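PDB 1TU1: effector EagT6 from Pseudomonas aeruginosa, which plays an essential part in delivering the toxin Tse6 to target cells, acting as a homodimer in the loading of Tse6 onto VgrG1a. Local coordinates for residues D21-F27 / S39-R44; S32-A38 / D124-H128; L68-H74 / L89-Q94. All blocks are in the same frame, centred on the assembly; numbering follows the deposited sequence. Where two conformers were deposited one is given.

Contacts 1 and 3 lie towards opposite margins of one antiparallel sheet of the DcrB family domain; contact 2 joins the loop 32-38 to helix 125-137. Contact 1 pairs strand 25-29, outermost within the chain, with strand 38-45 and, through its 21-27 segment, reaches the second subunit. Contact 2 holds the loop joining those two strands; its segment 32-38 runs directly into 39-44, and the two centres are about 20 Å apart. In contact 3, strand 72-81 pairs with strand 84-95. Its centre is about 20 Å from that of contact 1 and about 19 Å from that of contact 2; the nearest atoms of contacts 2 and 3 are about 6 Å apart.

Contact 1: D21-F27 / S39-R44; sequences DQSINIF and SFVISR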
loop_
_atom_site.group_PDB
_atom_site.type_symbol
_atom_site.label_atom_id
_atom_site.label_comp_id
_atom_site.label_asym_id
_atom_site.label_seq_id
_atom_site.Cartn_x
_atom_site.Cartn_y
_atom_site.Cartn_z
ATOM N N ASP A 21 8.666 5.870 -1.972
ATOM C CA ASP A 21 7.322 5.391 -1.639
ATOM C C ASP A 21 6.670 4.647 -2.787
ATOM O O ASP A 21 6.557 5.185 -3.869
ATOM C CB ASP A 21 6.476 6.594 -1.239
ATOM C CG ASP A 21 5.056 6.230 -0.892
ATOM O OD1 ASP A 21 4.761 5.054 -0.590
ATOM O OD2 ASP A 21 4.170 7.102 -0.900
ATOM N N GLN A 22 6.238 3.405 -2.533
ATOM C CA GLN A 22 5.597 2.530 -3.520
ATOM C C GLN A 22 4.248 2.002 -2.965
ATOM O O GLN A 22 3.744 0.972 -3.396
ATOM C CB GLN A 22 6.531 1.361 -3.888
ATOM C CG GLN A 22 7.922 1.829 -4.372
ATOM C CD GLN A 22 8.872 0.718 -4.831
ATOM O OE1 GLN A 22 9.947 1.022 -5.378
ATOM N NE2 GLN A 22 8.516 -0.542 -4.586
ATOM N N SER A 23 3.699 2.725 -2.010
ATOM C CA SER A 23 2.523 2.289 -1.268
ATOM C C SER A 23 1.294 2.067 -2.178
ATOM O O SER A 23 1.076 2.808 -3.119
ATOM C CB SER A 23 2.197 3.316 -0.193
ATOM O OG SER A 23 3.226 3.317 0.771
ATOM N N ILE A 24 0.515 1.034 -1.878
ATOM C CA ILE A 24 -0.731 0.772 -2.594
ATOM C C ILE A 24 -1.869 0.499 -1.598
ATOM O O ILE A 24 -1.759 -0.363 -0.710
ATOM C CB ILE A 24 -0.524 -0.433 -3.551
ATOM C CG1 ILE A 24 0.655 -0.192 -4.506
ATOM C CG2 ILE A 24 -1.750 -0.694 -4.397
ATOM C CD1 ILE A 24 1.136 -1.434 -5.189
ATOM N N ASN A 25 -2.947 1.269 -1.693
ATOM C CA ASN A 25 -4.160 0.949 -0.944
ATOM C C ASN A 25 -5.037 0.062 -1.785
ATOM O O ASN A 25 -5.266 0.347 -2.959
ATOM C CB ASN A 25 -4.912 2.187 -0.516
ATOM C CG ASN A 25 -4.067 3.109 0.328
ATOM O OD1 ASN A 25 -3.884 2.889 1.537
ATOM N ND2 ASN A 25 -3.484 4.117 -0.319
ATOM N N ILE A 26 -5.513 -1.038 -1.204
ATOM C CA ILE A 26 -6.221 -2.049 -1.972
ATOM C C ILE A 26 -7.546 -2.307 -1.261
ATOM O O ILE A 26 -7.538 -2.614 -0.062
ATOM C CB ILE A 26 -5.420 -3.350 -2.068
ATOM C CG1 ILE A 26 -4.060 -3.114 -2.766
ATOM C CG2 ILE A 26 -6.247 -4.424 -2.768
ATOM C CD1 ILE A 26 -3.115 -4.275 -2.670
ATOM N N PHE A 27 -8.638 -2.185 -2.009
ATOM C CA PHE A 27 -9.994 -2.478 -1.527
ATOM C C PHE A 27 -10.700 -3.427 -2.497
ATOM O O PHE A 27 -10.627 -3.263 -3.709
ATOM C CB PHE A 27 -10.799 -1.199 -1.336
ATOM C CG PHE A 27 -10.176 -0.257 -0.381
ATOM C CD1 PHE A 27 -10.368 -0.402 0.976
ATOM C CD2 PHE A 27 -9.330 0.766 -0.839
ATOM C CE1 PHE A 27 -9.778 0.457 1.871
ATOM C CE2 PHE A 27 -8.745 1.623 0.054
ATOM C CZ PHE A 27 -8.959 1.481 1.397
ATOM N N SER A 39 -11.903 -4.660 -7.746
ATOM C CA SER A 39 -10.887 -4.030 -6.910
ATOM C C SER A 39 -10.841 -2.528 -7.149
ATOM O O SER A 39 -11.052 -2.063 -8.276
ATOM C CB SER A 39 -9.525 -4.660 -7.128
ATOM O OG SER A 39 -8.975 -4.392 -8.392
ATOM N N PHE A 40 -10.550 -1.795 -6.083
ATOM C CA PHE A 40 -10.354 -0.342 -6.126
ATOM C C PHE A 40 -9.014 -0.118 -5.440
ATOM O O PHE A 40 -8.869 -0.407 -4.244
ATOM C CB PHE A 40 -11.461 0.364 -5.385
ATOM C CG PHE A 40 -11.297 1.856 -5.297
ATOM C CD1 PHE A 40 -11.366 2.637 -6.438
ATOM C CD2 PHE A 40 -11.018 2.473 -4.065
ATOM C CE1 PHE A 40 -11.231 4.037 -6.363
ATOM C CE2 PHE A 40 -10.863 3.875 -3.971
ATOM C CZ PHE A 40 -10.956 4.654 -5.127
ATOM N N VAL A 41 -8.051 0.389 -6.206
ATOM C CA VAL A 41 -6.663 0.454 -5.785
ATOM C C VAL A 41 -6.143 1.905 -5.918
ATOM O O VAL A 41 -6.362 2.558 -6.935
ATOM C CB VAL A 41 -5.811 -0.487 -6.631
ATOM C CG1 VAL A 41 -4.335 -0.257 -6.417
ATOM C CG2 VAL A 41 -6.183 -1.946 -6.368
ATOM N N ILE A 42 -5.487 2.387 -4.875
ATOM C CA ILE A 42 -4.861 3.711 -4.883
ATOM C C ILE A 42 -3.374 3.514 -4.934
ATOM O O ILE A 42 -2.798 2.813 -4.062
ATOM C CB ILE A 42 -5.241 4.505 -3.647
ATOM C CG1 ILE A 42 -6.771 4.525 -3.473
ATOM C CG2 ILE A 42 -4.682 5.958 -3.749
ATOM C CD1 ILE A 42 -7.208 5.165 -2.168
ATOM N N SER A 43 -2.760 4.120 -5.942
ATOM C CA SER A 43 -1.331 4.053 -6.182
ATOM C C SER A 43 -0.774 5.488 -6.368
ATOM O O SER A 43 -1.541 6.454 -6.354
ATOM C CB SER A 43 -1.015 3.177 -7.382
ATOM O OG SER A 43 -1.618 3.670 -8.564
ATOM N N ARG A 44 0.554 5.597 -6.387
ATOM C CA ARG A 44 1.269 6.873 -6.514
ATOM C C ARG A 44 2.251 6.781 -7.674
ATOM O O ARG A 44 2.850 5.727 -7.913
ATOM C CB ARG A 44 2.091 7.185 -5.261
ATOM C CG ARG A 44 1.290 7.428 -4.012
ATOM C CD ARG A 44 0.982 6.142 -3.235
ATOM N NE ARG A 44 0.137 6.440 -2.096
ATOM C CZ ARG A 44 -0.823 5.684 -1.593
ATOM N NH1 ARG A 44 -1.131 4.516 -2.138
ATOM N NH2 ARG A 44 -1.488 6.152 -0.526
HETATM O O HOH W 1 4.960 4.661 -6.282
HETATM O O HOH W 2 2.318 3.395 -5.540
#
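R44, in strand 38-45, has CG beside the backbone N (chi1 -66°) and bends sharply at the next bond (chi2 88°), which swings its guanidinium back across S23. The setting is a beta hairpin, strands 25-29 and 38-45, and the arginine lies opposite the segment 21-24. NH1 of R44 donates a weak bond to S23 O at 3.0 Å, while S23 CB sits over one face of the guanidinium. A water adds a second link, lying 2.8 Å from S23 O and accepting from R44 N. NH2 of R44 reaches further, forming a salt bridge with E10 of the second subunit.

From N25 to F27 the strands run in antiparallel register. N25 and I42 exchange two backbone bonds, as do F27 and F40; between them I26 and V41 form a non-hydrogen-bonded pair, with I26 CG1 4.3 Å from V41 CG2. The F27 and F40 side chains lie side by side, pointing the same way, their CD2 atoms 4.0 Å apart. The F27 ring also meets Y6 of the second subunit edge-to-face, and F27 pairs with a strand of that chain, so the sheet continues through the dimer interface. S23 takes part there too: its OG accepts from I26 N of the second subunit and donates to D21 OD1, 2.7 Å away, on the syn lone pair, while S23 N closes an Asx turn on the same oxygen at 2.9 Å.

Contact 2: S32-A38 / D124-H128; sequences SGPAREA and DLPHH
H128 and R36 make the central bond of this contact, between the first turn of helix 125-137 and the hairpin loop, which contains a type II' beta turn from S32 to A35 and runs on into strand 38-45. H128 NE2 donates to R36 O at 2.7 Å; the carbonyl points almost straight at the donor (C=O...N 171°), and R36 O lies close to the imidazole plane. The ring is also held on both faces: A38 CB rests on one, 3.6 Å from the ring centroid, and ND1 of the adjacent H127 lies over the opposite one. With its edge bonded and both faces covered, the H128 ring has little freedom to rotate. Next to it, D124 OD2 accepts R36 N at 2.8 Å, the N-H coming from well above the carboxylate plane (56° out of it). R36 thus offers both its backbone N and its backbone O to the start of the helix. D124 and H128 are buried, and the backbone N of D124 bonds to T121 OG1.

Towards solvent the grip slackens. The R36 side chain leads away from the helix, and although its charge is opposite to that of D124, NE of R36 remains 5.7 Å from D124 OD2 in the conformer given, too far for a salt bridge. Towards S32 and H127 no hydrogen bond crosses the contact; packing does the joining. H127, its CG anti to the backbone N (chi1 175°), turns its ring against the loop, and CB of the buried A35 stands over one face, 3.9 Å from the centroid, in a CH-pi contact. S32 CB approaches NE2 of H127 obliquely, at 3.4 Å.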
loop_
_atom_site.group_PDB
_atom_site.type_symbol
_atom_site.label_atom_id
_atom_site.label_comp_id
_atom_site.label_asym_id
_atom_site.label_seq_id
_atom_site.Cartn_x
_atom_site.Cartn_y
_atom_site.Cartn_z
ATOM N N SER A 32 -21.662 -9.930 -5.762
ATOM C CA SER A 32 -23.090 -9.830 -5.459
ATOM C C SER A 32 -23.884 -10.412 -6.618
ATOM O O SER A 32 -23.907 -9.841 -7.704
ATOM C CB SER A 32 -23.481 -8.373 -5.240
ATOM O OG SER A 32 -24.799 -8.265 -4.735
ATOM N N GLY A 33 -24.506 -11.570 -6.401
ATOM C CA GLY A 33 -25.241 -12.244 -7.460
ATOM C C GLY A 33 -24.332 -12.788 -8.556
ATOM O O GLY A 33 -23.458 -13.609 -8.278
ATOM N N PRO A 34 -24.546 -12.359 -9.800
ATOM C CA PRO A 34 -23.676 -12.736 -10.918
ATOM C C PRO A 34 -22.456 -11.803 -11.094
ATOM O O PRO A 34 -21.551 -12.139 -11.850
ATOM C CB PRO A 34 -24.605 -12.608 -12.121
ATOM C CG PRO A 34 -25.514 -11.461 -11.751
ATOM C CD PRO A 34 -25.649 -11.488 -10.243
ATOM N N ALA A 35 -22.453 -10.647 -10.434
ATOM C CA ALA A 35 -21.294 -9.751 -10.468
ATOM C C ALA A 35 -20.174 -10.302 -9.592
ATOM O O ALA A 35 -20.389 -10.620 -8.441
ATOM C CB ALA A 35 -21.683 -8.347 -10.013
ATOM N N ARG A 36 -18.979 -10.403 -10.154
ATOM C CA ARG A 36 -17.812 -10.828 -9.390
ATOM C C ARG A 36 -17.200 -9.674 -8.573
ATOM O O ARG A 36 -17.547 -8.496 -8.738
ATOM C CB ARG A 36 -16.740 -11.429 -10.305
ATOM C CG ARG A 36 -17.233 -12.490 -11.290
ATOM C CD ARG A 36 -17.973 -13.665 -10.662
ATOM N NE ARG A 36 -18.116 -14.787 -11.600
ATOM C CZ ARG A 36 -18.806 -15.902 -11.354
ATOM N NH1 ARG A 36 -19.416 -16.085 -10.188
ATOM N NH2 ARG A 36 -18.872 -16.852 -12.278
ATOM N N GLU A 37 -16.315 -10.046 -7.659
ATOM C CA GLU A 37 -15.598 -9.086 -6.844
ATOM C C GLU A 37 -14.769 -8.181 -7.745
ATOM O O GLU A 37 -14.127 -8.643 -8.652
ATOM C CB GLU A 37 -14.671 -9.825 -5.878
ATOM C CG GLU A 37 -14.053 -8.965 -4.800
ATOM C CD GLU A 37 -13.373 -9.795 -3.720
ATOM O OE1 GLU A 37 -12.223 -10.179 -3.937
ATOM O OE2 GLU A 37 -13.980 -10.035 -2.659
ATOM N N ALA A 38 -14.811 -6.890 -7.483
ATOM C CA ALA A 38 -13.944 -5.907 -8.164
ATOM C C ALA A 38 -12.875 -5.387 -7.206
ATOM O O ALA A 38 -12.922 -5.643 -6.010
ATOM C CB ALA A 38 -14.789 -4.746 -8.636
ATOM N N ASP A 124 -19.583 -6.468 -15.395
ATOM C CA ASP A 124 -19.789 -6.093 -13.991
ATOM C C ASP A 124 -19.672 -4.593 -13.713
ATOM O O ASP A 124 -19.981 -4.155 -12.614
ATOM C CB ASP A 124 -18.809 -6.858 -13.082
ATOM C CG ASP A 124 -19.112 -8.349 -13.024
ATOM O OD1 ASP A 124 -20.209 -8.760 -13.485
ATOM O OD2 ASP A 124 -18.311 -9.176 -12.541
ATOM N N LEU A 125 -19.211 -3.808 -14.683
ATOM C CA LEU A 125 -19.032 -2.379 -14.432
ATOM C C LEU A 125 -20.309 -1.706 -13.906
ATOM O O LEU A 125 -20.261 -0.995 -12.898
ATOM C CB LEU A 125 -18.469 -1.649 -15.652
ATOM C CG LEU A 125 -18.348 -0.130 -15.470
ATOM C CD1 LEU A 125 -17.449 0.220 -14.271
ATOM C CD2 LEU A 125 -17.836 0.547 -16.724
ATOM N N PRO A 126 -21.460 -1.927 -14.545
ATOM C CA PRO A 126 -22.695 -1.262 -14.092
ATOM C C PRO A 126 -23.074 -1.588 -12.661
ATOM O O PRO A 126 -23.685 -0.765 -11.990
ATOM C CB PRO A 126 -23.763 -1.790 -15.072
ATOM C CG PRO A 126 -23.000 -2.180 -16.261
ATOM C CD PRO A 126 -21.702 -2.757 -15.739
ATOM N N HIS A 127 -22.736 -2.780 -12.191
ATOM C CA HIS A 127 -23.066 -3.153 -10.826
ATOM C C HIS A 127 -22.197 -2.411 -9.803
ATOM O O HIS A 127 -22.672 -1.984 -8.753
ATOM C CB HIS A 127 -22.908 -4.662 -10.634
ATOM C CG HIS A 127 -23.108 -5.082 -9.222
ATOM N ND1 HIS A 127 -22.097 -5.035 -8.287
ATOM C CD2 HIS A 127 -24.215 -5.481 -8.560
ATOM C CE1 HIS A 127 -22.569 -5.414 -7.114
ATOM N NE2 HIS A 127 -23.854 -5.687 -7.251
ATOM N N HIS A 128 -20.914 -2.271 -10.104
ATOM C CA HIS A 128 -19.968 -1.676 -9.148
ATOM C C HIS A 128 -19.912 -0.130 -9.191
ATOM O O HIS A 128 -19.479 0.513 -8.231
ATOM C CB HIS A 128 -18.581 -2.273 -9.379
ATOM C CG HIS A 128 -18.472 -3.692 -8.919
ATOM N ND1 HIS A 128 -18.698 -4.065 -7.613
ATOM C CD2 HIS A 128 -18.191 -4.828 -9.596
ATOM C CE1 HIS A 128 -18.546 -5.373 -7.503
ATOM N NE2 HIS A 128 -18.223 -5.858 -8.686
#

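Contact 3: L68-H74 / L89-Q94; sequences LPGFKLH and LDYQWQ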
loop_
_atom_site.group_PDB
_atom_site.type_symbol
_atom_site.label_atom_id
_atom_site.label_comp_id
_atom_site.label_asym_id
_atom_site.label_seq_id
_atom_site.Cartn_x
_atom_site.Cartn_y
_atom_site.Cartn_z
ATOM N N LEU A 68 -0.424 -2.369 -23.454
ATOM C CA LEU A 68 -1.557 -3.194 -23.037
ATOM C C LEU A 68 -2.278 -3.786 -24.252
ATOM O O LEU A 68 -2.983 -3.071 -24.969
ATOM C CB LEU A 68 -2.551 -2.397 -22.186
ATOM C CG LEU A 68 -2.032 -1.718 -20.908
ATOM C CD1 LEU A 68 -3.138 -0.925 -20.271
ATOM C CD2 LEU A 68 -1.485 -2.738 -19.927
ATOM N N PRO A 69 -2.118 -5.093 -24.479
ATOM C CA PRO A 69 -2.823 -5.768 -25.574
ATOM C C PRO A 69 -4.307 -5.473 -25.542
ATOM O O PRO A 69 -4.910 -5.494 -24.475
ATOM C CB PRO A 69 -2.566 -7.257 -25.299
ATOM C CG PRO A 69 -1.273 -7.291 -24.587
ATOM C CD PRO A 69 -1.255 -6.029 -23.728
ATOM N N GLY A 70 -4.877 -5.163 -26.701
ATOM C CA GLY A 70 -6.309 -4.941 -26.824
ATOM C C GLY A 70 -6.784 -3.625 -26.237
ATOM O O GLY A 70 -7.981 -3.430 -26.061
ATOM N N PHE A 71 -5.859 -2.711 -25.944
ATOM C CA PHE A 71 -6.231 -1.447 -25.310
ATOM C C PHE A 71 -7.265 -0.700 -26.161
ATOM O O PHE A 71 -7.112 -0.605 -27.377
ATOM C CB PHE A 71 -5.012 -0.552 -25.081
ATOM C CG PHE A 71 -5.367 0.823 -24.588
ATOM C CD1 PHE A 71 -5.588 1.055 -23.238
ATOM C CD2 PHE A 71 -5.493 1.887 -25.474
ATOM C CE1 PHE A 71 -5.923 2.321 -22.779
ATOM C CE2 PHE A 71 -5.835 3.163 -25.005
ATOM C CZ PHE A 71 -6.051 3.370 -23.662
ATOM N N LYS A 72 -8.305 -0.189 -25.510
ATOM C CA LYS A 72 -9.319 0.625 -26.158
ATOM C C LYS A 72 -9.904 1.658 -25.192
ATOM O O LYS A 72 -10.501 1.311 -24.168
ATOM C CB LYS A 72 -10.426 -0.264 -26.714
ATOM C CG LYS A 72 -11.429 0.442 -27.629
ATOM C CD LYS A 72 -12.461 -0.572 -28.149
ATOM C CE LYS A 72 -13.162 -0.113 -29.429
ATOM N NZ LYS A 72 -13.960 -1.232 -30.042
ATOM N N LEU A 73 -9.742 2.933 -25.534
ATOM C CA LEU A 73 -10.257 4.023 -24.705
ATOM C C LEU A 73 -11.740 4.238 -24.957
ATOM O O LEU A 73 -12.124 4.589 -26.062
ATOM C CB LEU A 73 -9.488 5.333 -24.980
ATOM C CG LEU A 73 -10.000 6.562 -24.216
ATOM C CD1 LEU A 73 -9.636 6.472 -22.730
ATOM C CD2 LEU A 73 -9.477 7.868 -24.813
ATOM N N HIS A 74 -12.570 4.047 -23.935
ATOM C CA HIS A 74 -13.985 4.390 -24.040
ATOM C C HIS A 74 -14.185 5.897 -23.939
ATOM O O HIS A 74 -14.794 6.497 -24.825
ATOM C CB HIS A 74 -14.830 3.726 -22.953
ATOM C CG HIS A 74 -14.961 2.239 -23.099
ATOM N ND1 HIS A 74 -13.988 1.458 -23.684
ATOM C CD2 HIS A 74 -15.936 1.388 -22.698
ATOM C CE1 HIS A 74 -14.365 0.191 -23.654
ATOM N NE2 HIS A 74 -15.542 0.120 -23.059
ATOM N N LEU A 89 -9.961 8.219 -17.054
ATOM C CA LEU A 89 -9.898 7.422 -18.259
ATOM C C LEU A 89 -10.645 6.118 -18.050
ATOM O O LEU A 89 -10.227 5.296 -17.210
ATOM C CB LEU A 89 -8.469 7.060 -18.603
ATOM C CG LEU A 89 -7.499 8.192 -18.906
ATOM C CD1 LEU A 89 -6.152 7.576 -19.125
ATOM C CD2 LEU A 89 -7.951 8.999 -20.144
ATOM N N ASP A 90 -11.735 5.937 -18.799
ATOM C CA ASP A 90 -12.450 4.668 -18.870
ATOM C C ASP A 90 -11.920 3.909 -20.046
ATOM O O ASP A 90 -11.997 4.375 -21.184
ATOM C CB ASP A 90 -13.939 4.889 -19.034
ATOM C CG ASP A 90 -14.541 5.566 -17.848
ATOM O OD1 ASP A 90 -13.986 5.409 -16.733
ATOM O OD2 ASP A 90 -15.547 6.294 -17.911
ATOM N N TYR A 91 -11.323 2.754 -19.777
ATOM C CA TYR A 91 -10.768 1.943 -20.838
ATOM C C TYR A 91 -10.813 0.455 -20.545
ATOM O O TYR A 91 -11.016 0.040 -19.404
ATOM C CB TYR A 91 -9.356 2.375 -21.174
ATOM C CG TYR A 91 -8.268 2.199 -20.112
ATOM C CD1 TYR A 91 -7.445 1.067 -20.103
ATOM C CD2 TYR A 91 -7.986 3.219 -19.195
ATOM C CE1 TYR A 91 -6.422 0.926 -19.182
ATOM C CE2 TYR A 91 -6.966 3.094 -18.268
ATOM C CZ TYR A 91 -6.184 1.955 -18.258
ATOM O OH TYR A 91 -5.161 1.832 -17.346
ATOM N N GLN A 92 -10.631 -0.326 -21.604
ATOM C CA GLN A 92 -10.520 -1.765 -21.498
ATOM C C GLN A 92 -9.210 -2.208 -22.103
ATOM O O GLN A 92 -8.614 -1.493 -22.939
ATOM C CB GLN A 92 -11.727 -2.469 -22.149
ATOM C CG GLN A 92 -11.765 -2.510 -23.698
ATOM C CD GLN A 92 -12.978 -3.315 -24.243
ATOM O OE1 GLN A 92 -14.140 -2.899 -24.099
ATOM N NE2 GLN A 92 -12.698 -4.467 -24.854
ATOM N N TRP A 93 -8.729 -3.355 -21.639
ATOM C CA TRP A 93 -7.662 -4.066 -22.315
ATOM C C TRP A 93 -7.801 -5.586 -22.086
ATOM O O TRP A 93 -8.656 -6.033 -21.316
ATOM C CB TRP A 93 -6.280 -3.564 -21.892
ATOM C CG TRP A 93 -5.929 -3.806 -20.456
ATOM C CD1 TRP A 93 -6.520 -3.233 -19.356
ATOM C CD2 TRP A 93 -4.903 -4.669 -19.949
ATOM N NE1 TRP A 93 -5.918 -3.684 -18.205
ATOM C CE2 TRP A 93 -4.925 -4.566 -18.537
ATOM C CE3 TRP A 93 -3.976 -5.533 -20.537
ATOM C CZ2 TRP A 93 -4.063 -5.286 -17.720
ATOM C CZ3 TRP A 93 -3.104 -6.248 -19.709
ATOM C CH2 TRP A 93 -3.160 -6.111 -18.319
ATOM N N GLN A 94 -6.958 -6.352 -22.766
ATOM C CA GLN A 94 -7.036 -7.807 -22.744
ATOM C C GLN A 94 -5.878 -8.368 -21.947
ATOM O O GLN A 94 -4.741 -8.413 -22.417
ATOM C CB GLN A 94 -7.014 -8.389 -24.168
ATOM C CG GLN A 94 -7.130 -9.930 -24.225
ATOM C CD GLN A 94 -6.916 -10.486 -25.636
ATOM O OE1 GLN A 94 -5.772 -10.780 -26.037
ATOM N NE2 GLN A 94 -8.008 -10.621 -26.390
HETATM O O HOH W 3 -9.923 -5.115 -25.214
#
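P69 O accepts the backbone N of Q94 at 2.8 Å in a nearly straight bond (167° at the hydrogen), tying the type II turn L68-F71 to strand 84-95. This turn leads from helix 53-67 into strand 72-81, and the two strands form a beta hairpin. K72 and Q92 exchange two backbone bonds, and H74 N then donates to D90 O. G70, whose positive phi suits glycine, lies at the turn; a water donates to its carbonyl and accepts from Q92 NE2, giving the Q92 amide a further hold on the turn.

Aromatic rings fill the side of the hairpin that carries L68, Y91 and W93. W93 has its CG between the backbone N and the carbonyl carbon (chi1 65°), which lays the indole against L68: CD2 of L68 stands over the six-membered ring, 3.8 Å from its centroid. The other branch, CD1, touches Y91 CE1 at 3.9 Å, so one leucine packs on both aromatic side chains. F71 meets Y91 obliquely, with centroids 5.2 Å apart and planes at 51°, and its CE1 presses close to Y91 CD1. Further along, L73 CD1 reaches L89 CD2 at 4.0 Å. On the other side of the sheet, Q92 OE1 lies 3.1 Å from CE1 of H74, at the ring edge.

F71 packs on helix 53-67, touching L61, A64 and E65, and L61 also receives L89. Strand 98-107 flanks strand 84-95 on its other edge, where Y91 OH bonds to Q104 and D90 makes a salt bridge with R103; D90 also accepts from W77 of strand 72-81.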